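Local coordinates for acetyltransferase Atu2258 (Agrobacterium tumefaciens str. C58, PDB 2G3A), which transfers an acetyl group from acetyl-CoA to acceptor substrates, with a preference for glucosamine 6-phosphate or dopamine, at residues Thr55-Asn58 and Ser62-Gly65. Numbering follows the deposited sequence.
Sequences TIRN and SVTG
R57 lays one face of its guanidinium over the methyl CG2 of V63, which sits under the centre of the group at 3.5 Å from CZ. The R57 chain is extended from CG to NE and runs back along its own strand toward T55. There R57 NE donates to T55 OG1 at 2.9 Å, with the hydroxyl tilted out of the guanidinium plane. NH1 is held by the carbonyl of N61 in the turn. These two bonds limit rotation of the group above V63. The other methyl of V63, CG1, lies 3.8 Å from T55 CG2, and the two side chains cross at about a right angle. V19 and A31 of the second subunit pack against this same T55, R57 and V63 patch.

I56 O is gripped twice by T64. T64 N donates to I56 O at 2.8 Å, almost in line with the carbonyl. T64 OG1 donates to I56 O at 3.2 Å, from above the carbonyl plane; a chi1 of 58° turns the hydroxyl back over its own backbone, within range of this oxygen. I56 N donates to G65 O at 3.0 Å. I56 therefore bonds to both T64 and G65, while R57 and V63 form a non-hydrogen-bonded pair. Nearer the turn, N58 N donates to S62 O at 3.0 Å. The buried I56 side chain passes G65 and reaches I92 and L96 of helix 92-106.

G65 also lies close to F82, a probable CoA-binding residue. T55 to R57 form an antiparallel ladder with a strand of the second subunit, continuing the sheet across the interface. The near-helical T64 (psi -12°), with T64 N and G65 O both bonded to I56, is consistent with a classic beta bulge in the antiparallel 50-57/63-72 hairpin of the GNAT fold.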
loop_
_atom_site.group_PDB
_atom_site.type_symbol
_atom_site.label_atom_id
_atom_site.label_comp_id
_atom_site.label_asym_id
_atom_site.label_seq_id
_atom_site.Cartn_x
_atom_site.Cartn_y
_atom_site.Cartn_z
ATOM N N THR A 55 -13.795 13.629 -3.739
ATOM C CA THR A 55 -14.271 13.371 -5.082
ATOM C C THR A 55 -14.465 14.683 -5.818
ATOM O O THR A 55 -14.929 15.672 -5.251
ATOM C CB THR A 55 -15.577 12.547 -5.103
ATOM O OG1 THR A 55 -16.494 13.066 -4.132
ATOM C CG2 THR A 55 -15.289 11.078 -4.788
ATOM N N ILE A 56 -14.058 14.677 -7.077
ATOM C CA ILE A 56 -14.329 15.759 -7.997
ATOM C C ILE A 56 -15.572 15.332 -8.769
ATOM O O ILE A 56 -15.546 14.315 -9.456
ATOM C CB ILE A 56 -13.151 15.964 -8.966
ATOM C CG1 ILE A 56 -11.866 16.301 -8.177
ATOM C CG2 ILE A 56 -13.511 17.038 -9.996
ATOM C CD1 ILE A 56 -10.602 16.451 -9.039
ATOM N N ARG A 57 -16.646 16.109 -8.640
ATOM C CA ARG A 57 -17.948 15.759 -9.207
ATOM C C ARG A 57 -18.508 16.828 -10.153
ATOM O O ARG A 57 -18.495 18.017 -9.843
ATOM C CB ARG A 57 -18.947 15.454 -8.087
ATOM C CG ARG A 57 -18.605 14.207 -7.290
ATOM C CD ARG A 57 -19.455 14.130 -6.041
ATOM N NE ARG A 57 -19.195 12.927 -5.248
ATOM C CZ ARG A 57 -19.785 11.746 -5.441
ATOM N NH1 ARG A 57 -20.650 11.579 -6.431
ATOM N NH2 ARG A 57 -19.488 10.719 -4.650
ATOM N N ASN A 58 -18.992 16.391 -11.309
ATOM C CA ASN A 58 -19.579 17.302 -12.295
ATOM C C ASN A 58 -21.003 17.749 -11.926
ATOM O O ASN A 58 -21.492 17.459 -10.828
ATOM C CB ASN A 58 -19.536 16.685 -13.703
ATOM C CG ASN A 58 -20.325 15.373 -13.811
ATOM O OD1 ASN A 58 -19.982 14.503 -14.610
ATOM N ND2 ASN A 58 -21.376 15.233 -13.015
ATOM N N SER A 62 -21.549 13.019 -10.940
ATOM C CA SER A 62 -20.606 11.952 -11.308
ATOM C C SER A 62 -19.185 12.263 -10.844
ATOM O O SER A 62 -18.717 13.384 -11.001
ATOM C CB SER A 62 -20.603 11.714 -12.819
ATOM O OG SER A 62 -21.669 10.862 -13.198
ATOM N N VAL A 63 -18.513 11.253 -10.291
ATOM C CA VAL A 63 -17.105 11.338 -9.909
ATOM C C VAL A 63 -16.239 11.245 -11.164
ATOM O O VAL A 63 -16.313 10.262 -11.917
ATOM C CB VAL A 63 -16.720 10.210 -8.906
ATOM C CG1 VAL A 63 -15.238 10.294 -8.494
ATOM C CG2 VAL A 63 -17.625 10.248 -7.682
ATOM N N THR A 64 -15.434 12.281 -11.387
ATOM C CA THR A 64 -14.527 12.351 -12.538
ATOM C C THR A 64 -13.058 12.156 -12.116
ATOM O O THR A 64 -12.171 11.954 -12.951
ATOM C CB THR A 64 -14.658 13.708 -13.261
ATOM O OG1 THR A 64 -14.366 14.768 -12.342
ATOM C CG2 THR A 64 -16.070 13.904 -13.832
ATOM N N GLY A 65 -12.806 12.210 -10.815
ATOM C CA GLY A 65 -11.439 12.128 -10.304
ATOM C C GLY A 65 -11.424 12.395 -8.808
ATOM O O GLY A 65 -12.478 12.400 -8.161
#